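Local coordinates for putative cytoplasmic protein (Salmonella typhimurium LT2, PDB 2Q02), which is of unknown function but binds zinc in a xylose isomerase-like TIM barrel and may act as an isomerase, at residues A23-V28 with L65-I70; N77-E82 with I122-D127; G136-L141 with V152-L157; D170-H175 with S199-T204; Q231-M236 with G240-E245. All coordinates share one frame; numbering follows the deposited sequence.

Interaction 1. Residues A23-V28 with L65-I70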
# COMPACT_ATOMS: atom_id res chain seq x y z
N ALA A 23 -3.60 -16.15 12.98
CA ALA A 23 -4.02 -16.97 11.85
C ALA A 23 -3.49 -16.39 10.53
O ALA A 23 -3.07 -17.12 9.64
CB ALA A 23 -5.55 -17.06 11.80
N PHE A 24 -3.50 -15.07 10.42
CA PHE A 24 -3.00 -14.39 9.23
C PHE A 24 -1.49 -14.57 9.10
O PHE A 24 -0.99 -14.95 8.04
CB PHE A 24 -3.41 -12.91 9.25
CG PHE A 24 -2.70 -12.08 8.24
CD1 PHE A 24 -2.78 -12.39 6.90
CD2 PHE A 24 -1.95 -10.97 8.62
CE1 PHE A 24 -2.13 -11.63 5.95
CE2 PHE A 24 -1.30 -10.19 7.67
CZ PHE A 24 -1.38 -10.54 6.34
N PHE A 25 -0.77 -14.33 10.19
CA PHE A 25 0.70 -14.48 10.21
C PHE A 25 1.11 -15.92 9.94
O PHE A 25 2.09 -16.15 9.22
CB PHE A 25 1.27 -14.05 11.58
CG PHE A 25 1.37 -12.54 11.80
CD1 PHE A 25 0.69 -11.62 11.00
CD2 PHE A 25 2.14 -12.04 12.85
CE1 PHE A 25 0.79 -10.26 11.22
CE2 PHE A 25 2.24 -10.67 13.06
CZ PHE A 25 1.56 -9.79 12.25
N ARG A 26 0.37 -16.87 10.51
CA ARG A 26 0.67 -18.30 10.36
C ARG A 26 0.52 -18.72 8.89
O ARG A 26 1.31 -19.50 8.37
CB ARG A 26 -0.21 -19.15 11.30
CG ARG A 26 0.09 -20.66 11.26
CD ARG A 26 -0.66 -21.44 12.33
NE ARG A 26 -2.09 -21.13 12.33
CZ ARG A 26 -2.84 -20.84 13.41
NH1 ARG A 26 -2.32 -20.86 14.65
NH2 ARG A 26 -4.13 -20.55 13.25
N LEU A 27 -0.49 -18.17 8.21
CA LEU A 27 -0.73 -18.43 6.78
C LEU A 27 0.43 -17.92 5.93
O LEU A 27 0.95 -18.66 5.07
CB LEU A 27 -2.06 -17.79 6.35
CG LEU A 27 -2.56 -17.94 4.93
CD1 LEU A 27 -4.06 -17.79 4.93
CD2 LEU A 27 -1.91 -16.93 4.00
N VAL A 28 0.84 -16.67 6.17
CA VAL A 28 1.94 -16.05 5.43
C VAL A 28 3.25 -16.85 5.60
O VAL A 28 4.00 -17.01 4.64
CB VAL A 28 2.13 -14.57 5.84
CG1 VAL A 28 3.38 -13.97 5.19
CG2 VAL A 28 0.90 -13.75 5.49
N LEU A 65 8.31 -12.77 10.41
CA LEU A 65 7.74 -11.75 9.53
C LEU A 65 8.20 -10.37 9.89
O LEU A 65 8.33 -10.03 11.08
CB LEU A 65 6.21 -11.76 9.60
CG LEU A 65 5.55 -13.12 9.37
CD1 LEU A 65 4.04 -12.98 9.47
CD2 LEU A 65 5.97 -13.73 8.04
N GLU A 66 8.46 -9.57 8.86
CA GLU A 66 8.63 -8.12 9.00
C GLU A 66 7.29 -7.45 8.71
O GLU A 66 6.70 -7.68 7.67
CB GLU A 66 9.68 -7.59 8.02
CG GLU A 66 9.54 -6.10 7.70
CD GLU A 66 10.77 -5.47 7.01
OE1 GLU A 66 11.29 -6.05 6.01
OE2 GLU A 66 11.21 -4.38 7.47
N ILE A 67 6.83 -6.60 9.62
CA ILE A 67 5.67 -5.77 9.33
C ILE A 67 6.19 -4.54 8.59
O ILE A 67 6.84 -3.69 9.18
CB ILE A 67 4.95 -5.36 10.63
CG1 ILE A 67 4.42 -6.61 11.34
CG2 ILE A 67 3.81 -4.35 10.31
CD1 ILE A 67 3.93 -6.36 12.74
N VAL A 68 5.92 -4.45 7.30
CA VAL A 68 6.55 -3.44 6.46
C VAL A 68 5.84 -2.11 6.59
O VAL A 68 6.50 -1.08 6.72
CB VAL A 68 6.58 -3.85 4.96
CG1 VAL A 68 7.20 -2.74 4.12
CG2 VAL A 68 7.32 -5.21 4.75
N THR A 69 4.51 -2.10 6.52
CA THR A 69 3.80 -0.84 6.75
C THR A 69 2.56 -1.01 7.58
O THR A 69 2.08 -2.13 7.81
CB THR A 69 3.33 -0.11 5.44
OG1 THR A 69 2.08 -0.65 5.00
CG2 THR A 69 4.35 -0.25 4.32
N ILE A 70 2.05 0.14 8.01
CA ILE A 70 0.67 0.28 8.44
C ILE A 70 -0.09 1.17 7.46
O ILE A 70 0.42 2.18 7.01
CB ILE A 70 0.62 0.81 9.88
CG1 ILE A 70 1.15 -0.29 10.82
CG2 ILE A 70 -0.81 1.23 10.25
CD1 ILE A 70 1.29 0.14 12.24
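L65 runs from its CB toward helix 21-30 and splits its two methyls between neighbouring turns. Its CG stands anti to its own carbonyl carbon (chi1 -52°), which sends both branches at the helix. CD1 lies 3.6 Å from CB of F25 and equally near the first ring atom, CG. It sits 4.1 Å from the centroid of the F25 ring and 30° off the ring normal, an off-centre CH-pi contact. CD2 of L65, the other branch, rests 3.9 Å from CG1 of V28, one turn further on. In this TIM barrel, L65 immediately precedes strand 66-73, and the helix belongs to the outer layer wrapped round the parallel strands. Apolar side chains suit such a layer: branched leucine can serve two helical positions at once. At the far end of the F25 ring, CZ comes within 4.2 Å of CD1 of I67, the side chains crossing at about a right angle. L59 and A60 of helix 53-62 also touch F25, while V28 rests on V36 of strand 35-39.

Interaction 2. Residues N77-E82 with I122-D127. With ZN (zinc ion), chain F.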
# COMPACT_ATOMS: atom_id res chain seq x y z
N ASN A 77 -3.23 15.25 3.79
CA ASN A 77 -3.24 16.42 2.97
C ASN A 77 -3.97 17.62 3.60
O ASN A 77 -3.80 18.75 3.19
CB ASN A 77 -4.03 15.96 1.71
CG ASN A 77 -3.39 16.38 0.47
OD1 ASN A 77 -2.37 17.07 0.48
ND2 ASN A 77 -3.98 15.99 -0.63
N GLN A 78 -4.85 17.33 4.56
CA GLN A 78 -5.74 18.29 5.21
C GLN A 78 -5.50 18.18 6.71
O GLN A 78 -6.33 17.66 7.48
CB GLN A 78 -7.19 17.97 4.86
CG GLN A 78 -8.24 18.84 5.54
CD GLN A 78 -9.49 18.98 4.70
OE1 GLN A 78 -10.54 18.40 5.03
NE2 GLN A 78 -9.37 19.73 3.57
N LEU A 79 -4.33 18.66 7.11
CA LEU A 79 -3.73 18.30 8.39
C LEU A 79 -4.23 19.20 9.55
O LEU A 79 -3.49 20.03 10.09
CB LEU A 79 -2.20 18.36 8.24
CG LEU A 79 -1.26 17.57 9.15
CD1 LEU A 79 -1.55 16.07 9.09
CD2 LEU A 79 0.20 17.85 8.77
N THR A 80 -5.50 18.99 9.92
CA THR A 80 -6.11 19.64 11.08
C THR A 80 -5.56 18.97 12.32
O THR A 80 -4.86 17.96 12.23
CB THR A 80 -7.66 19.48 11.09
OG1 THR A 80 -8.01 18.11 11.28
CG2 THR A 80 -8.28 19.99 9.80
N GLU A 81 -5.87 19.51 13.49
CA GLU A 81 -5.30 18.96 14.72
C GLU A 81 -5.96 17.63 15.12
O GLU A 81 -5.38 16.87 15.89
CB GLU A 81 -5.32 19.99 15.85
CG GLU A 81 -4.56 21.33 15.53
CD GLU A 81 -3.02 21.19 15.35
OE1 GLU A 81 -2.41 20.23 15.88
OE2 GLU A 81 -2.42 22.09 14.68
N GLU A 82 -7.13 17.32 14.57
CA GLU A 82 -7.72 15.98 14.73
C GLU A 82 -6.91 14.96 13.93
O GLU A 82 -6.58 13.89 14.45
CB GLU A 82 -9.20 15.95 14.30
N ILE A 122 3.62 17.66 4.08
CA ILE A 122 4.72 16.72 4.00
C ILE A 122 5.85 17.15 4.93
O ILE A 122 6.41 16.29 5.64
CB ILE A 122 5.24 16.52 2.55
CG1 ILE A 122 4.19 15.81 1.70
CG2 ILE A 122 6.51 15.68 2.52
CD1 ILE A 122 4.48 15.90 0.21
N LYS A 123 6.17 18.45 4.96
CA LYS A 123 7.21 18.97 5.86
C LYS A 123 6.90 18.67 7.32
O LYS A 123 7.75 18.15 8.04
CB LYS A 123 7.41 20.50 5.71
CG LYS A 123 8.17 20.94 4.44
CD LYS A 123 8.25 22.48 4.34
CE LYS A 123 9.17 22.96 3.19
NZ LYS A 123 8.84 24.34 2.66
N ARG A 124 5.69 19.03 7.74
CA ARG A 124 5.25 18.82 9.13
C ARG A 124 5.23 17.34 9.51
O ARG A 124 5.65 16.95 10.60
CB ARG A 124 3.85 19.41 9.33
CG ARG A 124 3.33 19.18 10.77
CD ARG A 124 2.11 20.01 11.13
NE ARG A 124 1.84 19.91 12.56
CZ ARG A 124 0.67 20.21 13.15
NH1 ARG A 124 -0.38 20.62 12.43
NH2 ARG A 124 0.55 20.08 14.47
N LEU A 125 4.70 16.52 8.62
CA LEU A 125 4.64 15.09 8.85
C LEU A 125 6.02 14.46 8.82
O LEU A 125 6.24 13.48 9.50
CB LEU A 125 3.73 14.37 7.84
CG LEU A 125 2.22 14.61 8.01
CD1 LEU A 125 1.46 14.23 6.75
CD2 LEU A 125 1.65 13.86 9.19
N SER A 126 6.95 14.99 8.03
CA SER A 126 8.30 14.43 7.99
C SER A 126 8.99 14.62 9.35
O SER A 126 9.56 13.68 9.92
CB SER A 126 9.12 15.02 6.84
OG SER A 126 8.60 14.52 5.62
N ASP A 127 8.90 15.84 9.87
CA ASP A 127 9.38 16.15 11.22
C ASP A 127 8.74 15.27 12.29
O ASP A 127 9.42 14.74 13.16
CB ASP A 127 9.10 17.62 11.54
CG ASP A 127 9.93 18.54 10.71
OD1 ASP A 127 10.81 18.01 10.01
OD2 ASP A 127 9.70 19.79 10.77
ZN ZN F . 10.45 21.08 9.33
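L79 packs against L125 and the aliphatic stem of R124, forming the compact part. Its CD2 methyl lies 3.7 Å from CD of R124 and 3.9 Å from CG of L125, while CD1 approaches CD2 of L125 at 3.9 Å. The leucines meet tip to tip, suiting short branched chains. L79 is the centre of an inverse gamma turn leading into helix 81-97, and helix 115-130 is its neighbour on the outside of the TIM barrel. T80 is the N-cap of helix 81-97, its OG1 accepting a weak bond from V83 N. The solvent side is looser and polar. R124 extends from CG to NE past L79, its methylenes serving the apolar part and its guanidinium reaching E81. In the salt bridge, R124 NH2 donates to E81 OE1 at 3.3 Å and 165°, nearly in the guanidinium plane and on the syn side of the carboxylate. The companion from R124 NH1 to E81 OE2 is weak at 3.4 Å, the planes turned 50° apart.

Interaction 3. Residues G136-L141 with V152-L157. With ZN (zinc ion), chain E.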
# COMPACT_ATOMS: atom_id res chain seq x y z
N GLY A 136 7.80 7.38 5.91
CA GLY A 136 6.52 7.77 5.32
C GLY A 136 6.40 7.34 3.87
O GLY A 136 7.34 7.48 3.08
N LEU A 137 5.24 6.80 3.54
CA LEU A 137 4.93 6.43 2.17
C LEU A 137 3.67 7.21 1.71
O LEU A 137 2.56 7.01 2.24
CB LEU A 137 4.70 4.92 2.07
CG LEU A 137 5.93 4.02 2.17
CD1 LEU A 137 5.50 2.57 2.18
CD2 LEU A 137 6.89 4.31 1.01
N VAL A 138 3.87 8.11 0.74
CA VAL A 138 2.77 8.88 0.16
C VAL A 138 2.16 8.09 -0.99
O VAL A 138 2.85 7.79 -1.97
CB VAL A 138 3.26 10.22 -0.37
CG1 VAL A 138 2.16 10.93 -1.13
CG2 VAL A 138 3.80 11.09 0.79
N GLU A 139 0.89 7.74 -0.86
CA GLU A 139 0.19 6.96 -1.89
C GLU A 139 -0.81 7.83 -2.63
O GLU A 139 -1.89 8.10 -2.10
CB GLU A 139 -0.58 5.80 -1.29
CG GLU A 139 -1.39 5.00 -2.30
CD GLU A 139 -1.81 3.65 -1.78
OE1 GLU A 139 -1.88 3.49 -0.54
OE2 GLU A 139 -2.07 2.74 -2.60
N PRO A 140 -0.47 8.27 -3.84
CA PRO A 140 -1.47 8.90 -4.68
C PRO A 140 -2.67 7.97 -4.98
O PRO A 140 -2.50 6.75 -5.18
CB PRO A 140 -0.72 9.22 -5.98
CG PRO A 140 0.71 9.12 -5.69
CD PRO A 140 0.86 8.24 -4.47
N LEU A 141 -3.87 8.57 -4.99
CA LEU A 141 -5.10 7.88 -5.33
C LEU A 141 -5.55 8.37 -6.69
O LEU A 141 -5.63 9.57 -6.93
CB LEU A 141 -6.20 8.19 -4.33
CG LEU A 141 -5.85 8.01 -2.86
CD1 LEU A 141 -6.96 8.53 -2.01
CD2 LEU A 141 -5.56 6.56 -2.54
N VAL A 152 4.32 11.00 -10.17
CA VAL A 152 5.39 11.91 -10.62
C VAL A 152 5.33 13.23 -9.85
O VAL A 152 6.34 13.70 -9.32
CB VAL A 152 5.27 12.18 -12.15
CG1 VAL A 152 6.05 13.44 -12.56
CG2 VAL A 152 5.72 10.97 -12.94
N TRP A 153 4.14 13.82 -9.79
CA TRP A 153 3.89 15.09 -9.12
C TRP A 153 4.09 14.93 -7.60
O TRP A 153 4.64 15.81 -6.95
CB TRP A 153 2.48 15.58 -9.47
CG TRP A 153 2.04 16.86 -8.87
CD1 TRP A 153 1.00 17.04 -8.01
CD2 TRP A 153 2.60 18.17 -9.11
NE1 TRP A 153 0.88 18.37 -7.68
CE2 TRP A 153 1.84 19.09 -8.35
CE3 TRP A 153 3.66 18.66 -9.89
CZ2 TRP A 153 2.10 20.47 -8.34
CZ3 TRP A 153 3.92 20.06 -9.89
CH2 TRP A 153 3.14 20.94 -9.12
N ALA A 154 3.65 13.79 -7.06
CA ALA A 154 3.88 13.47 -5.65
C ALA A 154 5.39 13.44 -5.32
O ALA A 154 5.80 13.93 -4.27
CB ALA A 154 3.23 12.14 -5.29
N GLN A 155 6.19 12.85 -6.20
CA GLN A 155 7.64 12.81 -6.01
C GLN A 155 8.23 14.23 -6.03
O GLN A 155 9.15 14.54 -5.28
CB GLN A 155 8.32 11.93 -7.07
CG GLN A 155 8.05 10.46 -6.91
CD GLN A 155 8.80 9.58 -7.92
OE1 GLN A 155 9.07 9.99 -9.07
NE2 GLN A 155 9.13 8.36 -7.49
N GLN A 156 7.68 15.08 -6.88
CA GLN A 156 8.14 16.46 -6.97
C GLN A 156 7.88 17.24 -5.69
O GLN A 156 8.75 17.99 -5.21
CB GLN A 156 7.47 17.17 -8.15
CG GLN A 156 8.19 18.42 -8.56
CD GLN A 156 7.39 19.26 -9.52
OE1 GLN A 156 7.15 18.88 -10.68
NE2 GLN A 156 6.95 20.42 -9.04
N LEU A 157 6.69 17.07 -5.14
CA LEU A 157 6.28 17.76 -3.93
C LEU A 157 7.15 17.34 -2.74
O LEU A 157 7.55 18.18 -1.94
CB LEU A 157 4.79 17.49 -3.65
CG LEU A 157 3.80 18.05 -4.69
CD1 LEU A 157 2.40 17.87 -4.21
CD2 LEU A 157 4.03 19.54 -5.05
ZN ZN E . -2.62 0.76 -2.09
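The beta-alpha-beta unit of strand 135-138, helix 151-161 and strand 166-170 brings A154 against P140 and V138, just behind one ligand of the barrel's zinc site. CB of A154 is the meeting point on the helix. It lies 4.0 Å from CG of P140 and more loosely, at 4.5 Å, from CG1 of V138. Alanine suits the place because its single methyl lets the helix backbone come near the chain at the end of the strand: the CA atoms of A154 and P140 are 7.1 Å apart. V167 of the next strand also touches A154. In a TIM barrel, successive side chains at a strand end point alternately outward to the helices and inward to the centre, and that alternation is plain here. V138 and P140 face the helix, whereas E139 between them turns away from it. The E139 side chain is stretched out, with CG anti to its backbone N (chi1 177°), and this extension carries the carboxylate to the metal, a glutamate supplying both length and negative charge. OE2 of E139 binds the zinc ion at 2.1 Å, while OE1 stays at 3.2 Å. D170, H197 and E245 are the other protein ligands of this site.

Interaction 4. Residues D170-H175 with S199-T204. With ZN (zinc ion), chain E.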
# COMPACT_ATOMS: atom_id res chain seq x y z
N ASP A 170 0.62 2.26 -6.41
CA ASP A 170 -0.44 1.28 -6.40
C ASP A 170 -0.97 1.08 -7.85
O ASP A 170 -1.44 2.04 -8.48
CB ASP A 170 -1.50 1.80 -5.46
CG ASP A 170 -2.57 0.82 -5.20
OD1 ASP A 170 -3.13 0.31 -6.19
OD2 ASP A 170 -2.85 0.57 -4.02
N THR A 171 -0.87 -0.14 -8.39
CA THR A 171 -1.18 -0.37 -9.81
C THR A 171 -2.62 0.01 -10.18
O THR A 171 -2.88 0.43 -11.31
CB THR A 171 -0.96 -1.81 -10.23
OG1 THR A 171 -1.75 -2.67 -9.40
CG2 THR A 171 0.52 -2.19 -10.16
N PHE A 172 -3.55 -0.15 -9.25
CA PHE A 172 -4.93 0.29 -9.45
C PHE A 172 -5.01 1.80 -9.59
O PHE A 172 -5.71 2.33 -10.48
CB PHE A 172 -5.80 -0.16 -8.28
CG PHE A 172 -7.18 0.44 -8.27
CD1 PHE A 172 -7.44 1.64 -7.61
CD2 PHE A 172 -8.25 -0.24 -8.87
CE1 PHE A 172 -8.74 2.17 -7.58
CE2 PHE A 172 -9.55 0.28 -8.83
CZ PHE A 172 -9.80 1.47 -8.18
N HIS A 173 -4.32 2.50 -8.70
CA HIS A 173 -4.36 3.96 -8.71
C HIS A 173 -3.64 4.54 -9.92
O HIS A 173 -4.09 5.54 -10.47
CB HIS A 173 -3.92 4.56 -7.37
CG HIS A 173 -4.87 4.24 -6.26
ND1 HIS A 173 -6.18 4.69 -6.25
CD2 HIS A 173 -4.73 3.49 -5.14
CE1 HIS A 173 -6.79 4.24 -5.17
NE2 HIS A 173 -5.93 3.52 -4.47
N HIS A 174 -2.56 3.89 -10.35
CA HIS A 174 -1.94 4.22 -11.62
C HIS A 174 -2.92 4.03 -12.79
O HIS A 174 -3.02 4.87 -13.71
CB HIS A 174 -0.70 3.32 -11.85
CG HIS A 174 -0.03 3.51 -13.18
ND1 HIS A 174 1.01 4.40 -13.38
CD2 HIS A 174 -0.24 2.92 -14.38
CE1 HIS A 174 1.39 4.35 -14.64
NE2 HIS A 174 0.64 3.46 -15.28
N HIS A 175 -3.65 2.92 -12.78
CA HIS A 175 -4.58 2.61 -13.86
C HIS A 175 -5.68 3.64 -13.97
O HIS A 175 -6.06 4.01 -15.08
CB HIS A 175 -5.18 1.22 -13.66
CG HIS A 175 -6.07 0.77 -14.76
ND1 HIS A 175 -7.43 0.59 -14.60
CD2 HIS A 175 -5.80 0.43 -16.04
CE1 HIS A 175 -7.95 0.16 -15.73
NE2 HIS A 175 -6.99 0.06 -16.62
N SER A 199 -2.90 -5.50 -7.29
CA SER A 199 -4.21 -6.11 -7.23
C SER A 199 -4.71 -6.09 -8.66
O SER A 199 -4.23 -5.28 -9.47
CB SER A 199 -5.17 -5.36 -6.30
OG SER A 199 -5.82 -4.30 -6.94
N GLY A 200 -5.62 -6.99 -8.96
CA GLY A 200 -6.19 -7.09 -10.28
C GLY A 200 -7.65 -6.70 -10.25
O GLY A 200 -8.28 -6.75 -9.20
N VAL A 201 -8.16 -6.29 -11.41
CA VAL A 201 -9.59 -6.04 -11.63
C VAL A 201 -9.97 -6.74 -12.93
O VAL A 201 -9.31 -6.53 -13.93
CB VAL A 201 -9.84 -4.54 -11.79
CG1 VAL A 201 -11.17 -4.25 -12.47
CG2 VAL A 201 -9.75 -3.86 -10.43
N GLU A 202 -11.01 -7.58 -12.90
CA GLU A 202 -11.50 -8.26 -14.11
C GLU A 202 -12.72 -7.52 -14.68
O GLU A 202 -13.10 -7.72 -15.84
CB GLU A 202 -11.85 -9.72 -13.81
CG GLU A 202 -10.74 -10.50 -13.09
CD GLU A 202 -11.07 -11.98 -12.88
OE1 GLU A 202 -12.27 -12.34 -12.77
OE2 GLU A 202 -10.12 -12.79 -12.84
N ASP A 203 -13.30 -6.65 -13.83
CA ASP A 203 -14.52 -5.90 -14.12
C ASP A 203 -14.32 -4.91 -15.26
O ASP A 203 -13.44 -4.04 -15.21
CB ASP A 203 -14.98 -5.16 -12.86
CG ASP A 203 -16.49 -4.93 -12.81
OD1 ASP A 203 -17.02 -4.06 -13.55
OD2 ASP A 203 -17.15 -5.60 -11.99
N THR A 204 -15.18 -5.04 -16.26
CA THR A 204 -15.07 -4.33 -17.52
C THR A 204 -15.84 -3.02 -17.59
O THR A 204 -15.93 -2.43 -18.67
CB THR A 204 -15.63 -5.22 -18.64
OG1 THR A 204 -16.99 -5.55 -18.33
CG2 THR A 204 -14.80 -6.48 -18.79
ZN ZN E . -2.62 0.76 -2.09
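T171 and F172, in the first turn of helix 171-176, lie against S199 and V201 of the loop after strand 193-198. The apolar part is small: CG2 of V201 meets CD2 of F172 at 4.2 Å, at the edge of the ring and near its plane. A branched methyl fits against such a rim, and M224 also touches both side chains. Polar groups draw near without bonding across the contact, T171 OG1 standing 3.6 Å from S199 O. OG of S199 likewise lies 4.4 Å from CB of F172. The threonine hydroxyl instead pairs with N226, and that of S199 with R215. Metal binding and capping meet in D170. Its OD2 binds the zinc ion and also receives a hydrogen bond from R215, while OD1 accepts a weak bond from F172 N at 3.1 Å and 131°. Aspartate suits this N-cap because its two oxygens can divide these tasks. In the barrel, the short helix directly follows strand 166-170, the loop leaves strand 193-198, and helix 226-235 borders the short helix through N226 and Q229.

Interaction 5. Residues Q231-M236 with G240-E245. With ZN (zinc ion), chain E.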
# COMPACT_ATOMS: atom_id res chain seq x y z
N GLN A 231 6.65 -5.44 -15.03
CA GLN A 231 7.75 -5.69 -15.96
C GLN A 231 8.50 -4.40 -16.27
O GLN A 231 9.74 -4.40 -16.39
CB GLN A 231 7.24 -6.35 -17.25
CG GLN A 231 8.36 -6.94 -18.14
N ARG A 232 7.77 -3.30 -16.35
CA ARG A 232 8.40 -2.02 -16.58
C ARG A 232 9.27 -1.61 -15.40
O ARG A 232 10.43 -1.17 -15.59
CB ARG A 232 7.33 -0.97 -16.84
CG ARG A 232 7.93 0.40 -17.06
CD ARG A 232 6.91 1.36 -17.62
NE ARG A 232 5.71 1.52 -16.78
CZ ARG A 232 4.61 2.15 -17.19
NH1 ARG A 232 4.58 2.67 -18.42
NH2 ARG A 232 3.55 2.27 -16.39
N LEU A 233 8.72 -1.73 -14.19
CA LEU A 233 9.44 -1.41 -12.96
C LEU A 233 10.72 -2.21 -12.88
O LEU A 233 11.79 -1.67 -12.56
CB LEU A 233 8.56 -1.66 -11.73
CG LEU A 233 7.43 -0.65 -11.51
CD1 LEU A 233 6.45 -1.06 -10.41
CD2 LEU A 233 7.99 0.71 -11.21
N GLU A 234 10.61 -3.50 -13.19
CA GLU A 234 11.79 -4.37 -13.22
C GLU A 234 12.83 -3.92 -14.25
O GLU A 234 14.03 -3.93 -13.97
CB GLU A 234 11.39 -5.83 -13.51
CG GLU A 234 10.72 -6.55 -12.35
CD GLU A 234 11.46 -6.37 -11.03
OE1 GLU A 234 12.53 -7.00 -10.83
OE2 GLU A 234 10.94 -5.61 -10.19
N ASN A 235 12.35 -3.52 -15.43
CA ASN A 235 13.24 -3.08 -16.49
C ASN A 235 13.89 -1.73 -16.17
O ASN A 235 15.05 -1.51 -16.52
CB ASN A 235 12.50 -3.05 -17.83
CG ASN A 235 12.21 -4.45 -18.36
OD1 ASN A 235 13.07 -5.33 -18.34
ND2 ASN A 235 10.99 -4.66 -18.83
N MSE A 236 13.15 -0.87 -15.45
CA MSE A 236 13.68 0.43 -15.02
C MSE A 236 14.47 0.37 -13.70
O MSE A 236 14.94 1.40 -13.21
CB MSE A 236 12.55 1.43 -14.89
CG MSE A 236 11.81 1.79 -16.18
SE MSE A 236 10.20 2.87 -15.67
CE MSE A 236 11.09 4.37 -14.80
N GLY A 240 12.47 -3.14 -5.13
CA GLY A 240 11.73 -2.98 -3.88
C GLY A 240 10.64 -4.02 -3.72
O GLY A 240 10.61 -5.00 -4.43
N ILE A 241 9.73 -3.78 -2.79
CA ILE A 241 8.75 -4.78 -2.39
C ILE A 241 7.45 -4.67 -3.22
O ILE A 241 6.96 -3.56 -3.52
CB ILE A 241 8.42 -4.64 -0.87
CG1 ILE A 241 9.69 -4.91 -0.04
CG2 ILE A 241 7.29 -5.57 -0.47
CD1 ILE A 241 9.59 -4.55 1.44
N TYR A 242 6.93 -5.83 -3.60
CA TYR A 242 5.61 -5.94 -4.17
C TYR A 242 4.70 -6.55 -3.10
O TYR A 242 4.96 -7.65 -2.59
CB TYR A 242 5.65 -6.85 -5.41
CG TYR A 242 6.41 -6.27 -6.59
CD1 TYR A 242 5.87 -5.24 -7.36
CD2 TYR A 242 7.68 -6.77 -6.96
CE1 TYR A 242 6.54 -4.71 -8.43
CE2 TYR A 242 8.37 -6.25 -8.05
CZ TYR A 242 7.79 -5.21 -8.78
OH TYR A 242 8.42 -4.67 -9.86
N ALA A 243 3.64 -5.82 -2.78
CA ALA A 243 2.67 -6.20 -1.76
C ALA A 243 1.33 -6.34 -2.42
O ALA A 243 0.92 -5.44 -3.15
CB ALA A 243 2.58 -5.14 -0.66
N PHE A 244 0.64 -7.45 -2.14
CA PHE A 244 -0.67 -7.74 -2.69
C PHE A 244 -1.75 -7.11 -1.81
O PHE A 244 -1.78 -7.38 -0.60
CB PHE A 244 -0.87 -9.26 -2.83
CG PHE A 244 -0.05 -9.88 -3.92
CD1 PHE A 244 -0.38 -9.68 -5.26
CD2 PHE A 244 1.08 -10.65 -3.63
CE1 PHE A 244 0.39 -10.24 -6.28
CE2 PHE A 244 1.85 -11.24 -4.65
CZ PHE A 244 1.51 -11.02 -5.97
N GLU A 245 -2.59 -6.26 -2.40
CA GLU A 245 -3.60 -5.47 -1.66
C GLU A 245 -4.98 -5.47 -2.37
O GLU A 245 -5.41 -4.48 -2.94
CB GLU A 245 -3.10 -4.02 -1.41
CG GLU A 245 -4.03 -3.18 -0.50
CD GLU A 245 -3.76 -1.68 -0.56
OE1 GLU A 245 -3.51 -1.13 -1.65
OE2 GLU A 245 -3.83 -1.01 0.50
ZN ZN E . -2.62 0.76 -2.09
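A buried, mixed polar and apolar contact joins helix 226-235 to strand 242-244, the last strand of the eight-stranded TIM barrel and the helix before it. Y242 points from the strand to the helix and is received by two successive residues, L233 and E234. Tyrosine suits the position because its long, flat ring crosses an apolar layer and still delivers a hydroxyl at its end. Along one edge, CD1 of L233 lies 4.2 Å from CE1 of Y242, the side chains sliding past each other in opposite directions. The ring also has V196 and L198 of strand 193-198 beside it, and Y238 meets it edge-to-face. E234 begins its course alongside the helix, but a bend at chi2 (-47°) brings the carboxylate back to the tyrosine. R8 forms a salt bridge with OE2 and R239 one with OE1, so the carboxylate has two arginine partners, which would probably favour its charged form. Beyond the strand, E245 OE1 binds the zinc ion at 2.1 Å, and its OE2 pairs with R39. Y242 OH donates to E234 OE2 at 2.7 Å, meeting that oxygen on its anti side, 15° out of the carboxylate plane.

The five contacts follow one another along the chain without interleaving, and all belong to a single TIM barrel. Interactions 1, 3 and 5 each pair a helix with the strands of the closed parallel sheet; interaction 2 lies between outer elements, and interaction 4 joins a short helix to a loop. The centres of interactions 1 and 3 are about 25 Å apart, on opposite sides of the chain's centre, yet T69 and L137 touch inside the barrel. Interactions 3, 4 and 5 converge on one zinc ion, bound by carboxylates of E139, D170 and E245 and by H197. Interaction 2, about 29 Å from interactions 4 and 5 between centres, includes D127, which binds a separate zinc ion.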